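Local coordinates for putative amidohydrolase (Unidentified, PDB 3MKV), which is a zinc-containing prolidase of the amidohydrolase superfamily, probably hydrolysing dipeptides that carry a C-terminal proline, at residues 27-31 with 32-36; 68-72 with 73-77; 80-83 with 84-87; 117-121 with 122-126. All blocks are in the same frame, centred on the assembly; numbering follows the deposited sequence.

Interaction 1. Residues 27-31 with 32-36; sequences ILIED and GFIRE
The ring of Phe-33 turns an edge to Asp-31, whose backbone O lies near the ring plane, 3.3 Å from Phe-33 CD2; the imidazole of His-377 meets the same ring with the planes about 30° apart. Two further flat groups, the Glu-30 carboxylate and the Arg-35 guanidinium, carry opposite charges without touching: Glu-30 OE2 and Arg-35 NE stay 5.1 Å apart, and it is the aliphatic CG of Arg-35 that approaches Glu-30 OE1. The Glu-36 carboxylate lies alongside Leu-28, with OE1 3.3 Å from Leu-28 CD2. These residues belong to a beta hairpin in the small sheet beside the barrel, where strand 25-30 also pairs with strand 5-9. A type I' turn from Glu-30 to Phe-33 reverses the chain, and Glu-30 N donates to Phe-33 O at 3.1 Å. Farther from the turn comes a classic beta bulge, Arg-35 and Glu-36 both facing Leu-28. Leu-28 O receives Arg-35 N at 2.6 Å and, weakly, Glu-36 N at 3.4 Å, while Leu-28 N returns a bond to Glu-36 O at 2.8 Å. On the face that bears Ile-29 and Ile-34, the two side chains run side by side. A bend at chi2 of Ile-34 (-45°) carries its CD1 to 3.4 Å from Ile-29 CG1, and its CG2 meets CG2 of Ile-27. Ala-378 packs on Ile-29 here, and Ile-372 on Ile-27.

Interaction 2. Residues 68-72 with 73-77; sequences VVAIE and FNLPR
The loop that leads from the zinc ligands His-65 and His-67 into the short helix 75-78 is tied to that helix by a salt bridge between Glu-72 and Arg-77. Both carboxylate oxygens converge on one nitrogen: NH1 of Arg-77 is 2.7 Å from Glu-72 OE1 and 2.9 Å from Glu-72 OE2. The carboxylate comes to the edge of the guanidinium rather than over its face, and the two planes are turned 38° apart. Arg-77 reaches this place fully stretched, CG anti to its own N (chi1 177°) and the chain extended as far as NE. Water 1, also at the guanidinium edge, accepts from Arg-77 NH2 at 2.7 Å and donates weakly to Glu-72 OE1, an oxygen that has a second salt-bridge partner in Arg-89. At the helix start Asn-74 is the N-cap: its OD1 accepts from Arg-77 N at 3.3 Å, the N-H arriving from above the amide plane. Earlier in the loop the chain bends through an inverse gamma turn centred on Ala-70. Leu-75, whose side chain is about 7 Å from a bound zinc ion, sets CD2 3.5 Å from Glu-72 O and 4.1 Å from Ala-70 CB.

Interaction 3. Residues 80-83 with 84-87; sequences TLPN and VLVT
Pro-82 and Leu-85 lie side by side and point the same way, so that CD1 of the leucine rests against the CG-CD side of the pyrrolidine ring, 3.8 Å from Pro-82 CG and equally far from Pro-82 CD. Val-86 turns instead to the residue before the proline. Its CG1 is anti to the backbone N (chi1 -179°), which leaves CG2 beside that N and directed back along the chain; there it meets Leu-81 CB at 3.7 Å and passes 3.2 Å from Pro-82 O. The same carbonyl takes the backbone N-H of Val-86 in a nearly straight bond of 3.2 Å. The next residue, Thr-87, bends its hydroxyl back in the same manner: OG1 sits beside its own N and donates to Asn-83 O at 2.7 Å. That oxygen also receives Thr-87 N at 3.1 Å, and the two donors reach it from opposite faces of the carbonyl plane, a double grip on a buried acceptor. The side chain of Asn-83 has its polar partner in another loop, OD1 accepting from Val-164 N, while its backbone N is taken by Asp-150 OD2 of a third subunit, an acidic partner that would probably suit the positive end of a helix dipole. In a second subunit, Pro-114 packs on Pro-82 and Phe-115 on Val-84. The whole arrangement is that of a helix N terminus, with Pro-82 at the N-cap position and its carbonyl opening the ladder of i-to-i+4 bonds that runs into helix 83-99.

Interaction 4. Residues 117-121 with 122-126; sequences QAVES and GLVEG
Backbone hydrogen bonds between Val-119 and Gly-122 and between Ala-118 and Val-124 fold the chain back over the last turn of helix 113-120. Gly-122 N donates to Val-119 O at 2.9 Å, and Val-124 N to Ala-118 O at 3.3 Å; each N-H comes in well above the plane of its carbonyl instead of along a lone pair. Gly-122 takes a positive phi of 78°, the left-handed step that ends the helix in a Schellman motif. Polar side-chain contacts are weaker. The hydroxyl of Ser-121 occupies the crowded position between its N and carbonyl carbon (chi1 76°), which tucks OG against the helix: it is 3.2 Å from Gln-117 O and 3.3 Å from Ala-118 O. Ser-121 OG also lies 3.6 Å from Leu-123 CB. Apolar packing completes the contact. Val-119 and Val-124 cross at about a right angle and touch through their CG2 methyls at 3.7 Å, while CG1 of Val-119 faces Gly-126 O at 3.8 Å. Ala-118 CB comes more loosely against a methyl of Leu-123 and one of Val-124. Outside the turn, Met-94 of helix 83-99 packs on both valines, and Glu-125 forms a salt bridge with Arg-95 of that helix. Leu-88 of a second subunit packs on Ala-118, Leu-123 and Val-124, so that the turn between helix 113-120 and strand 128-131 meets both helix 83-99 of its own chain and a neighbouring subunit.

How the interactions relate
From the N terminus the four contacts follow in series, each closing a local turn, with none enclosing or crossing another. Interaction 1 closes the turn of a beta hairpin in the small sheet, on the opposite side of the chain's centre from interaction 2, their centres about 38 Å apart. Interaction 2 brings the chain past the zinc site into helix 75-78, and interaction 3 then starts helix 83-99. These two touch directly: Leu-81 CD1 packs on Glu-72 and Ile-71, and Val-86 on Val-69. Interaction 4 ends helix 113-120, its nearest atoms about 7 Å from interaction 3. Helix 83-99, begun in interaction 3, packs on residues of interactions 2 and 4. Interactions 3 and 4 both meet the second subunit.

Interaction 1. Residues 27-31 with 32-36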
loop_
_atom_site.group_PDB
_atom_site.type_symbol
_atom_site.label_atom_id
_atom_site.label_comp_id
_atom_site.label_asym_id
_atom_site.label_seq_id
_atom_site.Cartn_x
_atom_site.Cartn_y
_atom_site.Cartn_z
ATOM N N ILE A 27 -47.968 -41.407 -10.640
ATOM C CA ILE A 27 -47.446 -40.103 -10.258
ATOM C C ILE A 27 -47.706 -39.071 -11.347
ATOM O O ILE A 27 -47.416 -39.299 -12.519
ATOM C CB ILE A 27 -45.937 -40.174 -9.943
ATOM C CG1 ILE A 27 -45.607 -41.466 -9.189
ATOM C CG2 ILE A 27 -45.505 -38.961 -9.135
ATOM C CD1 ILE A 27 -44.148 -41.843 -9.237
ATOM N N LEU A 28 -48.272 -37.937 -10.954
ATOM C CA LEU A 28 -48.594 -36.882 -11.903
ATOM C C LEU A 28 -47.622 -35.717 -11.770
ATOM O O LEU A 28 -47.632 -34.998 -10.774
ATOM C CB LEU A 28 -50.024 -36.393 -11.694
ATOM C CG LEU A 28 -50.487 -35.259 -12.614
ATOM C CD1 LEU A 28 -50.597 -35.733 -14.058
ATOM C CD2 LEU A 28 -51.810 -34.698 -12.129
ATOM N N ILE A 29 -46.776 -35.548 -12.780
ATOM C CA ILE A 29 -45.819 -34.457 -12.812
ATOM C C ILE A 29 -46.253 -33.408 -13.815
ATOM O O ILE A 29 -46.583 -33.735 -14.954
ATOM C CB ILE A 29 -44.424 -34.953 -13.228
ATOM C CG1 ILE A 29 -43.803 -35.765 -12.094
ATOM C CG2 ILE A 29 -43.532 -33.776 -13.637
ATOM C CD1 ILE A 29 -44.704 -36.864 -11.619
ATOM N N GLU A 30 -46.250 -32.150 -13.398
ATOM C CA GLU A 30 -46.475 -31.065 -14.341
ATOM C C GLU A 30 -45.833 -29.760 -13.884
ATOM O O GLU A 30 -45.983 -29.346 -12.731
ATOM C CB GLU A 30 -47.966 -30.879 -14.612
ATOM C CG GLU A 30 -48.740 -30.325 -13.442
ATOM C CD GLU A 30 -50.230 -30.375 -13.681
ATOM O OE1 GLU A 30 -50.763 -31.489 -13.879
ATOM O OE2 GLU A 30 -50.867 -29.300 -13.668
ATOM N N ASP A 31 -45.109 -29.128 -14.802
ATOM C CA ASP A 31 -44.434 -27.860 -14.527
ATOM C C ASP A 31 -43.440 -27.923 -13.365
ATOM O O ASP A 31 -43.444 -27.064 -12.477
ATOM C CB ASP A 31 -45.453 -26.747 -14.290
ATOM C CG ASP A 31 -46.082 -26.253 -15.575
ATOM O OD1 ASP A 31 -47.010 -25.424 -15.492
ATOM O OD2 ASP A 31 -45.649 -26.690 -16.666
ATOM N N GLY A 32 -42.593 -28.947 -13.377
ATOM C CA GLY A 32 -41.506 -29.043 -12.417
ATOM C C GLY A 32 -41.831 -29.718 -11.100
ATOM O O GLY A 32 -40.928 -30.074 -10.351
ATOM N N PHE A 33 -43.110 -29.903 -10.806
ATOM C CA PHE A 33 -43.492 -30.431 -9.498
ATOM C C PHE A 33 -44.339 -31.695 -9.548
ATOM O O PHE A 33 -45.065 -31.934 -10.513
ATOM C CB PHE A 33 -44.218 -29.359 -8.687
ATOM C CG PHE A 33 -43.365 -28.181 -8.354
ATOM C CD1 PHE A 33 -42.641 -28.148 -7.173
ATOM C CD2 PHE A 33 -43.272 -27.106 -9.225
ATOM C CE1 PHE A 33 -41.846 -27.057 -6.859
ATOM C CE2 PHE A 33 -42.477 -26.009 -8.920
ATOM C CZ PHE A 33 -41.764 -25.983 -7.734
ATOM N N ILE A 34 -44.225 -32.503 -8.499
ATOM C CA ILE A 34 -45.126 -33.626 -8.287
ATOM C C ILE A 34 -46.509 -33.084 -7.941
ATOM O O ILE A 34 -46.654 -32.278 -7.023
ATOM C CB ILE A 34 -44.665 -34.509 -7.123
ATOM C CG1 ILE A 34 -43.234 -35.007 -7.361
ATOM C CG2 ILE A 34 -45.667 -35.630 -6.892
ATOM C CD1 ILE A 34 -43.005 -35.505 -8.751
ATOM N N ARG A 35 -47.522 -33.531 -8.671
ATOM C CA ARG A 35 -48.859 -32.979 -8.522
ATOM C C ARG A 35 -49.758 -33.950 -7.765
ATOM O O ARG A 35 -50.493 -33.554 -6.857
ATOM C CB ARG A 35 -49.450 -32.655 -9.896
ATOM C CG ARG A 35 -50.764 -31.902 -9.849
ATOM C CD ARG A 35 -50.562 -30.439 -9.473
ATOM N NE ARG A 35 -51.672 -29.942 -8.665
ATOM C CZ ARG A 35 -51.845 -28.668 -8.324
ATOM N NH1 ARG A 35 -50.989 -27.738 -8.733
ATOM N NH2 ARG A 35 -52.888 -28.320 -7.578
ATOM N N GLU A 36 -49.690 -35.222 -8.140
ATOM C CA GLU A 36 -50.480 -36.251 -7.482
ATOM C C GLU A 36 -49.697 -37.548 -7.367
ATOM O O GLU A 36 -48.868 -37.872 -8.219
ATOM C CB GLU A 36 -51.787 -36.504 -8.235
ATOM C CG GLU A 36 -52.729 -35.311 -8.279
ATOM C CD GLU A 36 -53.884 -35.512 -9.252
ATOM O OE1 GLU A 36 -54.278 -34.526 -9.915
ATOM O OE2 GLU A 36 -54.386 -36.657 -9.360
#

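Interaction 2. Residues 68-72 with 73-77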
loop_
_atom_site.group_PDB
_atom_site.type_symbol
_atom_site.label_atom_id
_atom_site.label_comp_id
_atom_site.label_asym_id
_atom_site.label_seq_id
_atom_site.Cartn_x
_atom_site.Cartn_y
_atom_site.Cartn_z
ATOM N N VAL A 68 -17.133 -29.721 -7.059
ATOM C CA VAL A 68 -17.263 -29.755 -8.499
ATOM C C VAL A 68 -15.985 -29.302 -9.198
ATOM O O VAL A 68 -15.665 -29.786 -10.283
ATOM C CB VAL A 68 -18.502 -28.970 -8.978
ATOM C CG1 VAL A 68 -18.337 -28.542 -10.425
ATOM C CG2 VAL A 68 -19.759 -29.824 -8.792
ATOM N N VAL A 69 -15.234 -28.394 -8.579
ATOM C CA VAL A 69 -14.036 -27.889 -9.245
ATOM C C VAL A 69 -12.773 -28.590 -8.805
ATOM O O VAL A 69 -11.680 -28.163 -9.157
ATOM C CB VAL A 69 -13.852 -26.350 -9.116
ATOM C CG1 VAL A 69 -15.179 -25.644 -9.358
ATOM C CG2 VAL A 69 -13.246 -25.974 -7.768
ATOM N N ALA A 70 -12.921 -29.666 -8.035
ATOM C CA ALA A 70 -11.778 -30.509 -7.691
ATOM C C ALA A 70 -11.475 -31.396 -8.879
ATOM O O ALA A 70 -11.724 -32.601 -8.846
ATOM C CB ALA A 70 -12.074 -31.340 -6.475
ATOM N N ILE A 71 -10.939 -30.781 -9.931
ATOM C CA ILE A 71 -10.745 -31.443 -11.217
ATOM C C ILE A 71 -9.494 -32.314 -11.244
ATOM O O ILE A 71 -9.272 -33.056 -12.206
ATOM C CB ILE A 71 -10.678 -30.430 -12.387
ATOM C CG1 ILE A 71 -9.495 -29.471 -12.212
ATOM C CG2 ILE A 71 -11.977 -29.646 -12.512
ATOM C CD1 ILE A 71 -9.212 -28.631 -13.461
ATOM N N GLU A 72 -8.674 -32.216 -10.199
ATOM C CA GLU A 72 -7.590 -33.176 -9.999
ATOM C C GLU A 72 -7.243 -33.394 -8.531
ATOM O O GLU A 72 -7.738 -32.680 -7.660
ATOM C CB GLU A 72 -6.336 -32.837 -10.823
ATOM C CG GLU A 72 -6.279 -31.441 -11.426
ATOM C CD GLU A 72 -4.934 -31.163 -12.096
ATOM O OE1 GLU A 72 -4.912 -30.655 -13.245
ATOM O OE2 GLU A 72 -3.892 -31.469 -11.470
ATOM N N PHE A 73 -6.399 -34.394 -8.270
ATOM C CA PHE A 73 -5.964 -34.739 -6.910
ATOM C C PHE A 73 -5.100 -33.665 -6.221
ATOM O O PHE A 73 -5.073 -33.583 -4.995
ATOM C CB PHE A 73 -5.211 -36.078 -6.908
ATOM C CG PHE A 73 -6.109 -37.291 -7.010
ATOM C CD1 PHE A 73 -6.359 -37.892 -8.239
ATOM C CD2 PHE A 73 -6.699 -37.838 -5.872
ATOM C CE1 PHE A 73 -7.184 -39.010 -8.331
ATOM C CE2 PHE A 73 -7.526 -38.957 -5.960
ATOM C CZ PHE A 73 -7.762 -39.541 -7.189
ATOM N N ASN A 74 -4.388 -32.858 -7.001
ATOM C CA ASN A 74 -3.542 -31.810 -6.437
ATOM C C ASN A 74 -4.264 -30.452 -6.397
ATOM O O ASN A 74 -4.273 -29.692 -7.375
ATOM C CB ASN A 74 -2.221 -31.717 -7.212
ATOM C CG ASN A 74 -1.261 -30.690 -6.625
ATOM O OD1 ASN A 74 -1.582 -29.991 -5.661
ATOM N ND2 ASN A 74 -0.074 -30.590 -7.219
ATOM N N LEU A 75 -4.856 -30.153 -5.247
ATOM C CA LEU A 75 -5.735 -29.007 -5.104
ATOM C C LEU A 75 -4.987 -27.676 -5.143
ATOM O O LEU A 75 -5.437 -26.726 -5.782
ATOM C CB LEU A 75 -6.556 -29.149 -3.823
ATOM C CG LEU A 75 -7.410 -30.426 -3.818
ATOM C CD1 LEU A 75 -8.233 -30.543 -2.544
ATOM C CD2 LEU A 75 -8.311 -30.462 -5.040
ATOM N N PRO A 76 -3.827 -27.604 -4.472
ATOM C CA PRO A 76 -3.067 -26.369 -4.558
ATOM C C PRO A 76 -2.781 -26.044 -6.012
ATOM O O PRO A 76 -2.859 -24.882 -6.417
ATOM C CB PRO A 76 -1.765 -26.703 -3.825
ATOM C CG PRO A 76 -2.141 -27.793 -2.875
ATOM C CD PRO A 76 -3.159 -28.613 -3.632
ATOM N N ARG A 77 -2.447 -27.058 -6.799
ATOM C CA ARG A 77 -2.166 -26.812 -8.204
ATOM C C ARG A 77 -3.413 -26.356 -8.963
ATOM O O ARG A 77 -3.323 -25.535 -9.877
ATOM C CB ARG A 77 -1.543 -28.027 -8.895
ATOM C CG ARG A 77 -1.334 -27.766 -10.382
ATOM C CD ARG A 77 -0.680 -28.926 -11.116
ATOM N NE ARG A 77 -0.480 -28.589 -12.526
ATOM C CZ ARG A 77 -1.280 -28.979 -13.515
ATOM N NH1 ARG A 77 -2.341 -29.740 -13.270
ATOM N NH2 ARG A 77 -1.013 -28.613 -14.760
HETATM O O HOH W 1 -2.945 -29.994 -15.942
#

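Interaction 3. Residues 80-83 with 84-87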
loop_
_atom_site.group_PDB
_atom_site.type_symbol
_atom_site.label_atom_id
_atom_site.label_comp_id
_atom_site.label_asym_id
_atom_site.label_seq_id
_atom_site.Cartn_x
_atom_site.Cartn_y
_atom_site.Cartn_z
ATOM N N THR A 80 -4.093 -22.551 -9.264
ATOM C CA THR A 80 -3.209 -21.775 -10.131
ATOM C C THR A 80 -3.566 -21.941 -11.608
ATOM O O THR A 80 -3.168 -21.137 -12.443
ATOM C CB THR A 80 -1.741 -22.189 -9.934
ATOM O OG1 THR A 80 -1.508 -23.417 -10.628
ATOM C CG2 THR A 80 -1.439 -22.370 -8.449
ATOM N N LEU A 81 -4.301 -22.998 -11.926
ATOM C CA LEU A 81 -4.847 -23.177 -13.265
ATOM C C LEU A 81 -5.772 -22.027 -13.674
ATOM O O LEU A 81 -6.473 -21.440 -12.840
ATOM C CB LEU A 81 -5.610 -24.492 -13.338
ATOM C CG LEU A 81 -4.744 -25.741 -13.183
ATOM C CD1 LEU A 81 -5.598 -26.974 -13.355
ATOM C CD2 LEU A 81 -3.612 -25.710 -14.214
ATOM N N PRO A 82 -5.774 -21.699 -14.968
ATOM C CA PRO A 82 -6.623 -20.674 -15.532
ATOM C C PRO A 82 -8.093 -20.911 -15.218
ATOM O O PRO A 82 -8.560 -22.047 -15.245
ATOM C CB PRO A 82 -6.386 -20.832 -17.037
ATOM C CG PRO A 82 -4.994 -21.362 -17.120
ATOM C CD PRO A 82 -4.917 -22.326 -15.986
ATOM N N ASN A 83 -8.812 -19.828 -14.944
ATOM C CA ASN A 83 -10.220 -19.885 -14.608
ATOM C C ASN A 83 -11.061 -20.521 -15.720
ATOM O O ASN A 83 -12.067 -21.174 -15.458
ATOM C CB ASN A 83 -10.718 -18.477 -14.280
ATOM C CG ASN A 83 -10.180 -17.958 -12.944
ATOM O OD1 ASN A 83 -10.054 -18.706 -11.965
ATOM N ND2 ASN A 83 -9.885 -16.661 -12.894
ATOM N N VAL A 84 -10.624 -20.342 -16.959
ATOM C CA VAL A 84 -11.307 -20.893 -18.122
ATOM C C VAL A 84 -11.236 -22.415 -18.120
ATOM O O VAL A 84 -12.257 -23.082 -18.244
ATOM C CB VAL A 84 -10.699 -20.317 -19.440
ATOM C CG1 VAL A 84 -11.166 -21.108 -20.678
ATOM C CG2 VAL A 84 -11.044 -18.827 -19.580
ATOM N N LEU A 85 -10.029 -22.955 -17.963
ATOM C CA LEU A 85 -9.813 -24.398 -18.004
ATOM C C LEU A 85 -10.550 -25.098 -16.884
ATOM O O LEU A 85 -11.180 -26.132 -17.081
ATOM C CB LEU A 85 -8.317 -24.734 -17.921
ATOM C CG LEU A 85 -7.459 -24.247 -19.096
ATOM C CD1 LEU A 85 -5.990 -24.604 -18.885
ATOM C CD2 LEU A 85 -7.965 -24.771 -20.441
ATOM N N VAL A 86 -10.450 -24.536 -15.692
ATOM C CA VAL A 86 -11.105 -25.116 -14.548
ATOM C C VAL A 86 -12.601 -25.189 -14.798
ATOM O O VAL A 86 -13.225 -26.212 -14.552
ATOM C CB VAL A 86 -10.815 -24.305 -13.286
ATOM C CG1 VAL A 86 -11.493 -24.942 -12.089
ATOM C CG2 VAL A 86 -9.310 -24.224 -13.061
ATOM N N THR A 87 -13.168 -24.096 -15.298
ATOM C CA THR A 87 -14.596 -24.014 -15.541
ATOM C C THR A 87 -15.024 -25.063 -16.558
ATOM O O THR A 87 -15.968 -25.806 -16.336
ATOM C CB THR A 87 -14.990 -22.616 -16.099
ATOM O OG1 THR A 87 -14.733 -21.599 -15.123
ATOM C CG2 THR A 87 -16.443 -22.583 -16.470
#

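Interaction 4. Residues 117-121 with 122-126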
loop_
_atom_site.group_PDB
_atom_site.type_symbol
_atom_site.label_atom_id
_atom_site.label_comp_id
_atom_site.label_asym_id
_atom_site.label_seq_id
_atom_site.Cartn_x
_atom_site.Cartn_y
_atom_site.Cartn_z
ATOM N N GLN A 117 -26.047 -20.605 -10.909
ATOM C CA GLN A 117 -26.909 -19.937 -11.878
ATOM C C GLN A 117 -26.784 -20.607 -13.246
ATOM O O GLN A 117 -27.785 -20.849 -13.906
ATOM C CB GLN A 117 -26.619 -18.433 -11.942
ATOM C CG GLN A 117 -25.903 -17.967 -13.197
ATOM C CD GLN A 117 -26.864 -17.491 -14.276
ATOM O OE1 GLN A 117 -27.885 -16.862 -13.982
ATOM N NE2 GLN A 117 -26.537 -17.783 -15.533
ATOM N N ALA A 118 -25.562 -20.925 -13.646
ATOM C CA ALA A 118 -25.306 -21.621 -14.898
ATOM C C ALA A 118 -26.202 -22.866 -15.079
ATOM O O ALA A 118 -26.800 -23.066 -16.145
ATOM C CB ALA A 118 -23.849 -22.000 -14.963
ATOM N N VAL A 119 -26.282 -23.701 -14.042
ATOM C CA VAL A 119 -27.180 -24.850 -14.055
ATOM C C VAL A 119 -28.656 -24.446 -14.088
ATOM O O VAL A 119 -29.434 -24.982 -14.873
ATOM C CB VAL A 119 -26.989 -25.779 -12.824
ATOM C CG1 VAL A 119 -28.021 -26.888 -12.851
ATOM C CG2 VAL A 119 -25.598 -26.370 -12.790
ATOM N N GLU A 120 -29.059 -23.522 -13.225
ATOM C CA GLU A 120 -30.476 -23.220 -13.136
ATOM C C GLU A 120 -30.998 -22.573 -14.410
ATOM O O GLU A 120 -32.156 -22.768 -14.775
ATOM C CB GLU A 120 -30.810 -22.395 -11.891
ATOM C CG GLU A 120 -30.687 -23.185 -10.589
ATOM C CD GLU A 120 -31.564 -24.444 -10.551
ATOM O OE1 GLU A 120 -32.808 -24.290 -10.527
ATOM O OE2 GLU A 120 -31.014 -25.581 -10.527
ATOM N N SER A 121 -30.145 -21.809 -15.089
ATOM C CA SER A 121 -30.528 -21.176 -16.347
ATOM C C SER A 121 -30.455 -22.150 -17.533
ATOM O O SER A 121 -30.789 -21.798 -18.666
ATOM C CB SER A 121 -29.647 -19.957 -16.619
ATOM O OG SER A 121 -28.363 -20.365 -17.067
ATOM N N GLY A 122 -30.019 -23.374 -17.269
ATOM C CA GLY A 122 -29.879 -24.367 -18.325
ATOM C C GLY A 122 -28.644 -24.204 -19.200
ATOM O O GLY A 122 -28.461 -24.949 -20.162
ATOM N N LEU A 123 -27.788 -23.240 -18.872
ATOM C CA LEU A 123 -26.569 -23.029 -19.638
ATOM C C LEU A 123 -25.691 -24.285 -19.630
ATOM O O LEU A 123 -24.985 -24.568 -20.600
ATOM C CB LEU A 123 -25.810 -21.805 -19.119
ATOM C CG LEU A 123 -24.490 -21.401 -19.799
ATOM C CD1 LEU A 123 -24.682 -21.062 -21.290
ATOM C CD2 LEU A 123 -23.834 -20.233 -19.055
ATOM N N VAL A 124 -25.726 -25.031 -18.529
ATOM C CA VAL A 124 -25.101 -26.349 -18.473
ATOM C C VAL A 124 -26.088 -27.321 -17.841
ATOM O O VAL A 124 -27.098 -26.900 -17.286
ATOM C CB VAL A 124 -23.792 -26.370 -17.641
ATOM C CG1 VAL A 124 -22.954 -25.146 -17.911
ATOM C CG2 VAL A 124 -24.098 -26.509 -16.154
ATOM N N GLU A 125 -25.799 -28.615 -17.929
ATOM C CA GLU A 125 -26.623 -29.617 -17.265
ATOM C C GLU A 125 -25.889 -30.197 -16.070
ATOM O O GLU A 125 -24.696 -30.501 -16.146
ATOM C CB GLU A 125 -26.986 -30.755 -18.217
ATOM C CG GLU A 125 -27.997 -30.400 -19.287
ATOM C CD GLU A 125 -28.136 -31.508 -20.312
ATOM O OE1 GLU A 125 -27.312 -32.448 -20.277
ATOM O OE2 GLU A 125 -29.064 -31.445 -21.148
ATOM N N GLY A 126 -26.601 -30.353 -14.965
ATOM C CA GLY A 126 -26.015 -30.965 -13.793
ATOM C C GLY A 126 -26.986 -31.004 -12.643
ATOM O O GLY A 126 -28.155 -30.643 -12.785
#